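Local coordinates for protein alanine racemase (PDB 2DY3) that binds pyridoxal-5'-phosphate and belongs to the alanine racemase family, with a TIM-barrel N-terminal domain and a separate C-terminal domain, at residues Ile81-Glu85 with Ala104-Leu109; Ala99-Pro103 with Arg129-Asp133; Met155-Ala160 with Gln173-Phe177; Ser199-Leu203 with Ala218-Pro224. All blocks are in the same frame, centred on the assembly; numbering follows the deposited sequence.

Interaction 1. Residues Ile81-Glu85 with Ala104-Leu109; sequences IWTPE and AHAKAL
Residues Trp82-Glu85 are irregular loop, following strand 76-81. Trp82 and Thr83 are extended, with phi/psi near -157/168° and -133/154°, and Pro84 turns the chain at -61/-15°. Residues Ala104-Leu109 are regular alpha-helix, part of helix 103-110, with Ala108 N bonded to Ala104 O at 3.0 Å. The backbones come nearest at Pro84 and His105, whose CA atoms lie 6.0 Å apart. The contact centres on the His105 ring, held by an m chi1 and a chi2 of -95°. Trp82 has a p chi1 and a chi2 of -78°, which presents the face of its indole to the imidazole edge. The pair is T-shaped: the edge of His105 points at the face of Trp82, the ring centroids are 4.4 Å apart, and the planes meet at 88°. Trp82 CZ2 and His105 ND1 are 3.4 Å apart. Pro84 CD sits over a face of the imidazole, 3.9 Å from the centroid, in a CH-pi contact. Two apolar contacts add to it. Pro84 CB lies 3.7 Å from Ala108 CB, and Trp82 CH2 lies 4.0 Å from Leu109 CG at the indole edge. No hydrogen bond joins the segments. The second subunit also reaches this region, with its Ser243 packing on His105. The contact is typical of an alpha/beta barrel, where the loop after one parallel strand packs on the helix that follows the next strand.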
loop_
_atom_site.group_PDB
_atom_site.type_symbol
_atom_site.label_atom_id
_atom_site.label_comp_id
_atom_site.label_asym_id
_atom_site.label_seq_id
_atom_site.Cartn_x
_atom_site.Cartn_y
_atom_site.Cartn_z
ATOM N N ILE B 81 12.086 12.862 -10.357
ATOM C CA ILE B 81 11.008 13.554 -9.651
ATOM C C ILE B 81 11.537 14.177 -8.366
ATOM O O ILE B 81 11.684 13.507 -7.344
ATOM C CB ILE B 81 9.823 12.612 -9.306
ATOM C CG1 ILE B 81 9.182 12.081 -10.589
ATOM C CG2 ILE B 81 8.770 13.373 -8.528
ATOM C CD1 ILE B 81 7.976 11.181 -10.351
ATOM N N TRP B 82 11.836 15.469 -8.441
ATOM C CA TRP B 82 12.352 16.231 -7.310
ATOM C C TRP B 82 12.037 17.693 -7.576
ATOM O O TRP B 82 11.635 18.045 -8.681
ATOM C CB TRP B 82 13.873 16.072 -7.197
ATOM C CG TRP B 82 14.630 16.504 -8.435
ATOM C CD1 TRP B 82 14.776 15.797 -9.594
ATOM C CD2 TRP B 82 15.353 17.733 -8.625
ATOM N NE1 TRP B 82 15.546 16.502 -10.489
ATOM C CE2 TRP B 82 15.913 17.693 -9.921
ATOM C CE3 TRP B 82 15.583 18.860 -7.826
ATOM C CZ2 TRP B 82 16.690 18.739 -10.438
ATOM C CZ3 TRP B 82 16.350 19.896 -8.339
ATOM C CH2 TRP B 82 16.895 19.828 -9.635
ATOM N N THR B 83 12.203 18.536 -6.562
ATOM C CA THR B 83 11.967 19.965 -6.711
ATOM C C THR B 83 13.148 20.682 -6.088
ATOM O O THR B 83 13.810 20.150 -5.203
ATOM C CB THR B 83 10.676 20.433 -5.999
ATOM O OG1 THR B 83 10.798 20.201 -4.589
ATOM C CG2 THR B 83 9.456 19.688 -6.554
ATOM N N PRO B 84 13.426 21.906 -6.545
ATOM C CA PRO B 84 14.538 22.716 -6.039
ATOM C C PRO B 84 14.417 23.019 -4.556
ATOM O O PRO B 84 15.381 23.447 -3.920
ATOM C CB PRO B 84 14.456 23.981 -6.889
ATOM C CG PRO B 84 13.871 23.479 -8.183
ATOM C CD PRO B 84 12.776 22.566 -7.692
ATOM N N GLU B 85 13.228 22.796 -4.009
ATOM C CA GLU B 85 12.977 23.058 -2.600
ATOM C C GLU B 85 13.531 21.938 -1.720
ATOM O O GLU B 85 13.695 22.113 -0.513
ATOM C CB GLU B 85 11.473 23.223 -2.356
ATOM C CG GLU B 85 10.819 24.402 -3.101
ATOM C CD GLU B 85 10.707 24.188 -4.614
ATOM O OE1 GLU B 85 11.750 24.133 -5.297
ATOM O OE2 GLU B 85 9.569 24.078 -5.127
ATOM N N ALA B 104 13.057 26.134 -13.880
ATOM C CA ALA B 104 13.408 26.403 -12.487
ATOM C C ALA B 104 14.438 25.391 -11.984
ATOM O O ALA B 104 15.331 25.738 -11.214
ATOM C CB ALA B 104 12.156 26.367 -11.604
ATOM N N HIS B 105 14.302 24.142 -12.422
ATOM C CA HIS B 105 15.228 23.076 -12.026
ATOM C C HIS B 105 16.600 23.365 -12.618
ATOM O O HIS B 105 17.625 23.220 -11.953
ATOM C CB HIS B 105 14.718 21.727 -12.531
ATOM C CG HIS B 105 13.544 21.202 -11.767
ATOM N ND1 HIS B 105 13.673 20.316 -10.718
ATOM C CD2 HIS B 105 12.217 21.437 -11.900
ATOM C CE1 HIS B 105 12.475 20.023 -10.244
ATOM N NE2 HIS B 105 11.576 20.690 -10.945
ATOM N N ALA B 106 16.609 23.780 -13.880
ATOM C CA ALA B 106 17.852 24.120 -14.549
ATOM C C ALA B 106 18.524 25.255 -13.768
ATOM O O ALA B 106 19.725 25.215 -13.495
ATOM C CB ALA B 106 17.571 24.564 -15.985
ATOM N N LYS B 107 17.728 26.251 -13.393
ATOM C CA LYS B 107 18.235 27.404 -12.663
ATOM C C LYS B 107 18.863 27.024 -11.327
ATOM O O LYS B 107 19.945 27.508 -10.978
ATOM C CB LYS B 107 17.106 28.410 -12.436
ATOM C CG LYS B 107 17.544 29.688 -11.751
ATOM C CD LYS B 107 16.416 30.704 -11.724
ATOM C CE LYS B 107 16.874 32.013 -11.101
ATOM N NZ LYS B 107 15.768 33.006 -11.055
ATOM N N ALA B 108 18.182 26.162 -10.581
ATOM C CA ALA B 108 18.674 25.729 -9.281
ATOM C C ALA B 108 19.995 24.977 -9.409
ATOM O O ALA B 108 20.860 25.072 -8.540
ATOM C CB ALA B 108 17.631 24.844 -8.592
ATOM N N LEU B 109 20.148 24.230 -10.497
ATOM C CA LEU B 109 21.365 23.458 -10.724
ATOM C C LEU B 109 22.537 24.348 -11.106
ATOM O O LEU B 109 23.640 24.186 -10.588
ATOM C CB LEU B 109 21.124 22.413 -11.818
ATOM C CG LEU B 109 20.143 21.308 -11.406
ATOM C CD1 LEU B 109 19.732 20.492 -12.611
ATOM C CD2 LEU B 109 20.793 20.427 -10.351
#

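Interaction 2. Residues Ala99-Pro103 with Arg129-Asp133; sequences AVISP and RSGVD
Ile101 and Val132 bury the most surface here, and Ser130 and Gly131, just before Val132, add smaller shares. Ile101 follows the end of strand 97-100 and turns away from extended geometry, with phi/psi near -105/-8°. Its carbonyl faces the backbone of 129-133: Ile101 O is 3.3 Å from Val132 N, at too poor an angle for a hydrogen bond. The CA atoms of Ile101 and Gly131 are 3.9 Å apart, and those of Ser102 and Val132 are 4.9 Å apart. Gly131 adopts phi/psi of 102/160°, where a CB would be jammed against the preceding carbonyl. The Ile101 side chain is p at chi1 and t at chi2, which brings CD1 to 3.5 Å from Ser130 OG. Val132 has a t chi1. Its CG2 lies 3.8 Å from Val100 O, 3.9 Å from Ser102 N and 4.5 Å from Val100 CG1. Ser102 and Asp133 are both N-caps, so each segment leads into a helix. Lys246 of the second subunit donates hydrogen bonds to Arg129 O and Gly131 O. The contact joins the end of strand 97-100 to the loop between strand 117-122 and helix 134-146, among the loops that follow the parallel strands of the TIM-type barrel.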
loop_
_atom_site.group_PDB
_atom_site.type_symbol
_atom_site.label_atom_id
_atom_site.label_comp_id
_atom_site.label_asym_id
_atom_site.label_seq_id
_atom_site.Cartn_x
_atom_site.Cartn_y
_atom_site.Cartn_z
ATOM N N ALA B 99 17.471 14.853 -13.329
ATOM C CA ALA B 99 16.819 15.246 -14.570
ATOM C C ALA B 99 16.420 16.719 -14.493
ATOM O O ALA B 99 15.989 17.199 -13.442
ATOM C CB ALA B 99 15.572 14.395 -14.802
ATOM N N VAL B 100 16.580 17.435 -15.598
ATOM C CA VAL B 100 16.163 18.827 -15.657
ATOM C C VAL B 100 14.731 18.725 -16.184
ATOM O O VAL B 100 14.529 18.415 -17.357
ATOM C CB VAL B 100 17.018 19.638 -16.662
ATOM C CG1 VAL B 100 16.646 21.116 -16.586
ATOM C CG2 VAL B 100 18.499 19.443 -16.361
ATOM N N ILE B 101 13.740 18.973 -15.327
ATOM C CA ILE B 101 12.351 18.848 -15.753
ATOM C C ILE B 101 11.599 20.160 -15.990
ATOM O O ILE B 101 10.475 20.153 -16.486
ATOM C CB ILE B 101 11.541 17.971 -14.754
ATOM C CG1 ILE B 101 11.269 18.744 -13.468
ATOM C CG2 ILE B 101 12.313 16.696 -14.429
ATOM C CD1 ILE B 101 10.363 18.001 -12.504
ATOM N N SER B 102 12.221 21.278 -15.632
ATOM C CA SER B 102 11.628 22.595 -15.840
ATOM C C SER B 102 12.742 23.625 -15.751
ATOM O O SER B 102 13.814 23.346 -15.216
ATOM C CB SER B 102 10.577 22.913 -14.772
ATOM O OG SER B 102 11.185 23.431 -13.603
ATOM N N PRO B 103 12.504 24.830 -16.290
ATOM C CA PRO B 103 13.500 25.904 -16.261
ATOM C C PRO B 103 13.976 26.197 -14.840
ATOM O O PRO B 103 15.153 26.486 -14.617
ATOM C CB PRO B 103 12.753 27.087 -16.884
ATOM C CG PRO B 103 11.838 26.397 -17.887
ATOM C CD PRO B 103 11.325 25.212 -17.092
ATOM N N ARG B 129 3.075 16.842 -19.610
ATOM C CA ARG B 129 3.187 16.529 -18.193
ATOM C C ARG B 129 4.388 17.220 -17.562
ATOM O O ARG B 129 4.425 18.453 -17.638
ATOM C CB ARG B 129 3.298 15.022 -17.978
ATOM C CG ARG B 129 2.111 14.225 -18.488
ATOM C CD ARG B 129 2.195 12.780 -18.032
ATOM N NE ARG B 129 1.534 11.870 -18.959
ATOM C CZ ARG B 129 1.471 10.554 -18.791
ATOM N NH1 ARG B 129 2.031 9.995 -17.726
ATOM N NH2 ARG B 129 0.847 9.800 -19.685
ATOM N N SER B 130 5.360 16.458 -17.175
ATOM C CA SER B 130 6.595 17.015 -16.633
ATOM C C SER B 130 7.633 17.172 -17.747
ATOM O O SER B 130 7.471 16.635 -18.840
ATOM C CB SER B 130 7.146 16.092 -15.542
ATOM O OG SER B 130 8.321 16.625 -14.963
ATOM N N GLY B 131 8.705 17.902 -17.470
ATOM C CA GLY B 131 9.729 18.081 -18.484
ATOM C C GLY B 131 9.677 19.431 -19.172
ATOM O O GLY B 131 8.652 20.111 -19.151
ATOM N N VAL B 132 10.794 19.812 -19.783
ATOM C CA VAL B 132 10.919 21.079 -20.489
ATOM C C VAL B 132 10.224 20.981 -21.849
ATOM O O VAL B 132 10.497 20.062 -22.625
ATOM C CB VAL B 132 12.414 21.430 -20.703
ATOM C CG1 VAL B 132 12.550 22.832 -21.269
ATOM C CG2 VAL B 132 13.169 21.310 -19.381
ATOM N N ASP B 133 9.317 21.912 -22.136
ATOM C CA ASP B 133 8.617 21.882 -23.412
ATOM C C ASP B 133 9.301 22.747 -24.460
ATOM O O ASP B 133 10.133 23.591 -24.143
ATOM C CB ASP B 133 7.154 22.308 -23.256
ATOM C CG ASP B 133 7.004 23.733 -22.775
ATOM O OD1 ASP B 133 7.700 24.627 -23.303
ATOM O OD2 ASP B 133 6.174 23.962 -21.874
#

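Interaction 3. Residues Met155-Ala160 with Gln173-Phe177; sequences MFTHLA and QIIAF. With PLP (pyridoxal-5'-phosphate), chain F.
Residues Met155-Ala160 comprise the last part of strand 150-156 and the loop that follows, and Gln173-Phe177 are a turn of helix 169-186, with Phe177 N bonded to Gln173 O at 2.8 Å. The nearest CA pairs are Leu159 with Gln173 at 7.0 Å and Thr157 with Phe177 at 7.1 Å. Gln173 comes first. Its m, t side chain lies along the loop, with NE2 3.6 Å from Leu159 CD1 and 3.5 Å from Ala160 N, and OE1 3.5 Å from His158 O. OE1 is hydrogen-bonded to Ser125, which also bonds Thr157 OG1. Ile174 adds a looser apolar contact, its CD1 4.4 Å from Leu159 CD1. One turn after Gln173, Phe177 has the largest buried surface of the contact. It points CB toward the other segment and, with t chi1, sets its ring against Met155 and Thr157. Phe177 CZ lies 3.7 Å from Met155 CG, and Phe177 CD1 lies 3.8 Å from Thr157 CB. Met155 SD stands 4.4 Å from the ring centroid, an oblique Met-aromatic contact. Met155 and Thr157 direct CB toward the helix. The CA-to-CB bonds of Phe156 and His158 point away, and a face of the His158 ring meets pyridoxal-5'-phosphate, with His158 CE1 3.5 Å from PLP C2. The contact thus joins a barrel strand to the helix that follows it: Met155 reaches on to Ala180 and Ala184 of helix 169-186, while Phe156 bonds through its backbone to Ile121 and Ile123 on the side of strand 117-122.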
loop_
_atom_site.group_PDB
_atom_site.type_symbol
_atom_site.label_atom_id
_atom_site.label_comp_id
_atom_site.label_asym_id
_atom_site.label_seq_id
_atom_site.Cartn_x
_atom_site.Cartn_y
_atom_site.Cartn_z
ATOM N N MET B 155 19.609 13.554 -23.014
ATOM C CA MET B 155 18.211 13.898 -22.781
ATOM C C MET B 155 17.347 12.657 -22.974
ATOM O O MET B 155 17.764 11.669 -23.586
ATOM C CB MET B 155 17.738 15.023 -23.717
ATOM C CG MET B 155 17.946 14.778 -25.202
ATOM S SD MET B 155 17.073 16.015 -26.200
ATOM C CE MET B 155 17.984 17.484 -25.812
ATOM N N PHE B 156 16.142 12.703 -22.432
ATOM C CA PHE B 156 15.247 11.571 -22.541
ATOM C C PHE B 156 13.817 12.066 -22.496
ATOM O O PHE B 156 13.548 13.179 -22.053
ATOM C CB PHE B 156 15.478 10.595 -21.378
ATOM C CG PHE B 156 15.063 11.140 -20.038
ATOM C CD1 PHE B 156 15.772 12.167 -19.439
ATOM C CD2 PHE B 156 13.954 10.632 -19.385
ATOM C CE1 PHE B 156 15.381 12.675 -18.209
ATOM C CE2 PHE B 156 13.557 11.136 -18.161
ATOM C CZ PHE B 156 14.272 12.160 -17.571
ATOM N N THR B 157 12.905 11.239 -22.982
ATOM C CA THR B 157 11.503 11.578 -22.943
ATOM C C THR B 157 10.823 10.282 -22.553
ATOM O O THR B 157 11.381 9.196 -22.714
ATOM C CB THR B 157 10.980 12.084 -24.305
ATOM O OG1 THR B 157 9.773 12.829 -24.096
ATOM C CG2 THR B 157 10.698 10.918 -25.247
ATOM N N HIS B 158 9.629 10.385 -22.005
ATOM C CA HIS B 158 8.942 9.188 -21.597
ATOM C C HIS B 158 7.806 8.948 -22.560
ATOM O O HIS B 158 6.794 9.643 -22.526
ATOM C CB HIS B 158 8.424 9.354 -20.171
ATOM C CG HIS B 158 7.869 8.099 -19.572
ATOM N ND1 HIS B 158 8.502 6.879 -19.676
ATOM C CD2 HIS B 158 6.758 7.883 -18.829
ATOM C CE1 HIS B 158 7.804 5.967 -19.022
ATOM N NE2 HIS B 158 6.742 6.550 -18.499
ATOM N N LEU B 159 7.989 8.003 -23.469
ATOM C CA LEU B 159 6.906 7.712 -24.383
ATOM C C LEU B 159 5.764 7.341 -23.475
ATOM O O LEU B 159 5.737 6.212 -22.995
ATOM C CB LEU B 159 7.198 6.488 -25.243
ATOM C CG LEU B 159 8.102 6.665 -26.443
ATOM C CD1 LEU B 159 7.599 7.884 -27.177
ATOM C CD2 LEU B 159 9.548 6.837 -26.033
ATOM N N ALA B 160 4.844 8.266 -23.202
ATOM C CA ALA B 160 3.684 7.925 -22.369
ATOM C C ALA B 160 3.297 6.631 -23.051
ATOM O O ALA B 160 3.601 6.481 -24.232
ATOM C CB ALA B 160 2.563 8.957 -22.549
ATOM N N GLN B 173 6.014 11.788 -30.868
ATOM C CA GLN B 173 6.865 12.184 -29.752
ATOM C C GLN B 173 8.340 12.134 -30.146
ATOM O O GLN B 173 9.116 13.019 -29.780
ATOM C CB GLN B 173 6.640 11.270 -28.545
ATOM C CG GLN B 173 5.308 11.459 -27.837
ATOM C CD GLN B 173 5.289 10.799 -26.466
ATOM O OE1 GLN B 173 5.919 11.280 -25.519
ATOM N NE2 GLN B 173 4.581 9.682 -26.357
ATOM N N ILE B 174 8.723 11.096 -30.890
ATOM C CA ILE B 174 10.108 10.943 -31.321
ATOM C C ILE B 174 10.514 12.094 -32.224
ATOM O O ILE B 174 11.631 12.596 -32.133
ATOM C CB ILE B 174 10.330 9.604 -32.072
ATOM C CG1 ILE B 174 10.110 8.434 -31.113
ATOM C CG2 ILE B 174 11.761 9.530 -32.614
ATOM C CD1 ILE B 174 11.032 8.472 -29.922
ATOM N N ILE B 175 9.613 12.511 -33.108
ATOM C CA ILE B 175 9.924 13.627 -33.995
ATOM C C ILE B 175 10.261 14.865 -33.160
ATOM O O ILE B 175 11.272 15.514 -33.389
ATOM C CB ILE B 175 8.741 13.963 -34.929
ATOM C CG1 ILE B 175 8.567 12.860 -35.972
ATOM C CG2 ILE B 175 8.988 15.291 -35.618
ATOM C CD1 ILE B 175 7.401 13.085 -36.915
ATOM N N ALA B 176 9.409 15.179 -32.187
ATOM C CA ALA B 176 9.628 16.332 -31.320
ATOM C C ALA B 176 10.908 16.179 -30.495
ATOM O O ALA B 176 11.631 17.144 -30.272
ATOM C CB ALA B 176 8.431 16.521 -30.403
ATOM N N PHE B 177 11.181 14.960 -30.043
ATOM C CA PHE B 177 12.373 14.686 -29.248
ATOM C C PHE B 177 13.636 14.935 -30.069
ATOM O O PHE B 177 14.596 15.521 -29.577
ATOM C CB PHE B 177 12.351 13.233 -28.753
ATOM C CG PHE B 177 13.514 12.863 -27.864
ATOM C CD1 PHE B 177 13.671 13.446 -26.615
ATOM C CD2 PHE B 177 14.432 11.901 -28.268
ATOM C CE1 PHE B 177 14.719 13.073 -25.780
ATOM C CE2 PHE B 177 15.475 11.525 -27.441
ATOM C CZ PHE B 177 15.618 12.112 -26.192
HETATM N N1 PLP F . 10.993 5.676 -17.475
HETATM C C2 PLP F . 10.294 6.549 -16.637
HETATM C C2A PLP F . 10.556 8.043 -16.734
HETATM C C3 PLP F . 9.352 6.015 -15.726
HETATM O O3 PLP F . 8.645 6.859 -14.895
HETATM C C4 PLP F . 9.142 4.602 -15.673
HETATM C C4A PLP F . 8.098 3.961 -14.721
HETATM C C5 PLP F . 9.879 3.750 -16.569
HETATM C C6 PLP F . 10.794 4.304 -17.448
HETATM C C5A PLP F . 9.701 2.263 -16.602
HETATM O O4P PLP F . 8.615 1.900 -17.445
HETATM P P PLP F . 8.100 0.390 -17.742
HETATM O O1P PLP F . 7.825 -0.270 -16.471
HETATM O O2P PLP F . 6.895 0.639 -18.534
HETATM O O3P PLP F . 9.229 -0.217 -18.479
#

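Interaction 4. Residues Ser199-Leu203 with Ala218-Pro224; sequences SPAFL and AFYGLEP. With PLP (pyridoxal-5'-phosphate), chain F.
This contact is part of the phosphate-binding site of a pyridoxal-5'-phosphate protein with a TIM-type barrel. Residues Ser199-Leu203 hold the short helix 199-202, with Leu203 N bonded to Ser199 O at 2.9 Å. Ala218-Tyr220 end a 3-10 segment that starts earlier in the chain, and Gly221-Pro224 continue as loop. The nearest CA pairs are Ser199 with Ala218 at 6.0 Å and Pro200 with Pro224 at 5.2 Å. Ser199 starts the helix with an m side chain. Its N gives a hydrogen bond to PLP O3P at 2.7 Å, and its OG gives another to the same oxygen at 2.8 Å. Ser199 OG in turn accepts a bond from Ala218 N at 3.1 Å, so one hydroxyl links the 3-10 segment to the phosphate. Ser199 CB also packs on Pro224 CG at 3.4 Å. Gly216 and Leu217, just ahead of Ala218, also bond pyridoxal-5'-phosphate through backbone N. Pro200 comes next and meets Pro224 ring to ring, with the two CB atoms 3.8 Å apart. Leu203 leaves the helix at phi/psi -80/10° and points CB toward 218-224; its side chain is m, t. Glu223 OE1, bonded to His230, is 3.7 Å from Leu203 CD1, and the same methyl lies 3.5 Å from Pro224 CD.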
loop_
_atom_site.group_PDB
_atom_site.type_symbol
_atom_site.label_atom_id
_atom_site.label_comp_id
_atom_site.label_asym_id
_atom_site.label_seq_id
_atom_site.Cartn_x
_atom_site.Cartn_y
_atom_site.Cartn_z
ATOM N N SER B 199 9.579 -0.428 -21.125
ATOM C CA SER B 199 9.355 -1.823 -21.517
ATOM C C SER B 199 8.570 -2.068 -22.810
ATOM O O SER B 199 9.026 -2.803 -23.687
ATOM C CB SER B 199 8.692 -2.602 -20.373
ATOM O OG SER B 199 9.605 -2.821 -19.314
ATOM N N PRO B 200 7.378 -1.470 -22.946
ATOM C CA PRO B 200 6.596 -1.683 -24.168
ATOM C C PRO B 200 7.328 -1.294 -25.452
ATOM O O PRO B 200 7.378 -2.077 -26.398
ATOM C CB PRO B 200 5.333 -0.856 -23.923
ATOM C CG PRO B 200 5.789 0.199 -22.982
ATOM C CD PRO B 200 6.680 -0.553 -22.034
ATOM N N ALA B 201 7.903 -0.097 -25.479
ATOM C CA ALA B 201 8.635 0.369 -26.651
ATOM C C ALA B 201 9.879 -0.486 -26.905
ATOM O O ALA B 201 10.147 -0.879 -28.040
ATOM C CB ALA B 201 9.032 1.833 -26.472
ATOM N N PHE B 202 10.629 -0.771 -25.845
ATOM C CA PHE B 202 11.845 -1.575 -25.942
ATOM C C PHE B 202 11.593 -2.954 -26.536
ATOM O O PHE B 202 12.358 -3.428 -27.372
ATOM C CB PHE B 202 12.480 -1.735 -24.556
ATOM C CG PHE B 202 13.687 -2.638 -24.535
ATOM C CD1 PHE B 202 14.791 -2.367 -25.329
ATOM C CD2 PHE B 202 13.727 -3.741 -23.695
ATOM C CE1 PHE B 202 15.917 -3.182 -25.286
ATOM C CE2 PHE B 202 14.844 -4.559 -23.644
ATOM C CZ PHE B 202 15.942 -4.278 -24.440
ATOM N N LEU B 203 10.520 -3.601 -26.098
ATOM C CA LEU B 203 10.194 -4.933 -26.583
ATOM C C LEU B 203 9.512 -4.938 -27.948
ATOM O O LEU B 203 9.021 -5.978 -28.380
ATOM C CB LEU B 203 9.300 -5.663 -25.573
ATOM C CG LEU B 203 9.859 -5.961 -24.175
ATOM C CD1 LEU B 203 8.795 -6.664 -23.343
ATOM C CD2 LEU B 203 11.108 -6.828 -24.281
ATOM N N ALA B 218 9.585 -5.266 -17.418
ATOM C CA ALA B 218 10.180 -6.506 -17.911
ATOM C C ALA B 218 11.165 -7.198 -16.958
ATOM O O ALA B 218 11.291 -8.425 -16.982
ATOM C CB ALA B 218 10.857 -6.259 -19.268
ATOM N N PHE B 219 11.867 -6.430 -16.129
ATOM C CA PHE B 219 12.826 -7.027 -15.195
ATOM C C PHE B 219 12.125 -7.922 -14.180
ATOM O O PHE B 219 12.722 -8.862 -13.633
ATOM C CB PHE B 219 13.605 -5.944 -14.431
ATOM C CG PHE B 219 14.704 -5.296 -15.229
ATOM C CD1 PHE B 219 14.451 -4.194 -16.026
ATOM C CD2 PHE B 219 15.994 -5.803 -15.186
ATOM C CE1 PHE B 219 15.466 -3.606 -16.766
ATOM C CE2 PHE B 219 17.009 -5.222 -15.920
ATOM C CZ PHE B 219 16.747 -4.122 -16.711
ATOM N N TYR B 220 10.854 -7.625 -13.932
ATOM C CA TYR B 220 10.064 -8.376 -12.967
ATOM C C TYR B 220 9.315 -9.528 -13.633
ATOM O O TYR B 220 8.491 -10.194 -13.006
ATOM C CB TYR B 220 9.106 -7.412 -12.261
ATOM C CG TYR B 220 9.839 -6.193 -11.743
ATOM C CD1 TYR B 220 10.763 -6.304 -10.710
ATOM C CD2 TYR B 220 9.681 -4.951 -12.350
ATOM C CE1 TYR B 220 11.514 -5.219 -10.302
ATOM C CE2 TYR B 220 10.434 -3.860 -11.947
ATOM C CZ TYR B 220 11.347 -4.002 -10.921
ATOM O OH TYR B 220 12.097 -2.921 -10.512
ATOM N N GLY B 221 9.604 -9.740 -14.914
ATOM C CA GLY B 221 9.001 -10.834 -15.653
ATOM C C GLY B 221 7.585 -10.671 -16.168
ATOM O O GLY B 221 6.915 -11.669 -16.441
ATOM N N LEU B 222 7.122 -9.436 -16.323
ATOM C CA LEU B 222 5.766 -9.206 -16.809
ATOM C C LEU B 222 5.780 -8.599 -18.212
ATOM O O LEU B 222 6.628 -7.771 -18.520
ATOM C CB LEU B 222 5.018 -8.288 -15.841
ATOM C CG LEU B 222 4.987 -8.701 -14.364
ATOM C CD1 LEU B 222 4.391 -7.571 -13.523
ATOM C CD2 LEU B 222 4.177 -9.978 -14.198
ATOM N N GLU B 223 4.842 -9.023 -19.055
ATOM C CA GLU B 223 4.740 -8.532 -20.430
ATOM C C GLU B 223 3.866 -7.285 -20.521
ATOM O O GLU B 223 2.731 -7.265 -20.040
ATOM C CB GLU B 223 4.164 -9.618 -21.345
ATOM C CG GLU B 223 5.078 -10.823 -21.584
ATOM C CD GLU B 223 6.332 -10.471 -22.375
ATOM O OE1 GLU B 223 6.328 -9.430 -23.062
ATOM O OE2 GLU B 223 7.315 -11.241 -22.321
ATOM N N PRO B 224 4.397 -6.224 -21.139
ATOM C CA PRO B 224 3.730 -4.932 -21.334
ATOM C C PRO B 224 2.597 -4.973 -22.354
ATOM O O PRO B 224 1.606 -4.257 -22.220
ATOM C CB PRO B 224 4.865 -4.017 -21.796
ATOM C CG PRO B 224 6.102 -4.686 -21.262
ATOM C CD PRO B 224 5.815 -6.134 -21.517
HETATM N N1 PLP F . 10.993 5.676 -17.475
HETATM C C2 PLP F . 10.294 6.549 -16.637
HETATM C C2A PLP F . 10.556 8.043 -16.734
HETATM C C3 PLP F . 9.352 6.015 -15.726
HETATM O O3 PLP F . 8.645 6.859 -14.895
HETATM C C4 PLP F . 9.142 4.602 -15.673
HETATM C C4A PLP F . 8.098 3.961 -14.721
HETATM C C5 PLP F . 9.879 3.750 -16.569
HETATM C C6 PLP F . 10.794 4.304 -17.448
HETATM C C5A PLP F . 9.701 2.263 -16.602
HETATM O O4P PLP F . 8.615 1.900 -17.445
HETATM P P PLP F . 8.100 0.390 -17.742
HETATM O O1P PLP F . 7.825 -0.270 -16.471
HETATM O O2P PLP F . 6.895 0.639 -18.534
HETATM O O3P PLP F . 9.229 -0.217 -18.479
#

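How the interactions relate
Interactions 2 and 3 are buried; interactions 1 and 4 are only partly so. Interactions 1 and 2 touch and use consecutive elements, helix 103-110 in interaction 1 and strand 97-100 in interaction 2. Trp82 packs near Ile101, and Ala106 meets Val100. Both also face the second subunit. Their chemistry differs: aromatic rings and a proline in one, close backbone approach with valine and isoleucine packing in the other. Interaction 3 touches interaction 2 through Ala99 and Phe156, and both reach the same parallel sheet. Interaction 3 is largely apolar, whereas interaction 4 has a hydrogen bond across its segments. Those two flank the same pyridoxal-5'-phosphate, at its ring and its phosphate respectively, without touching each other.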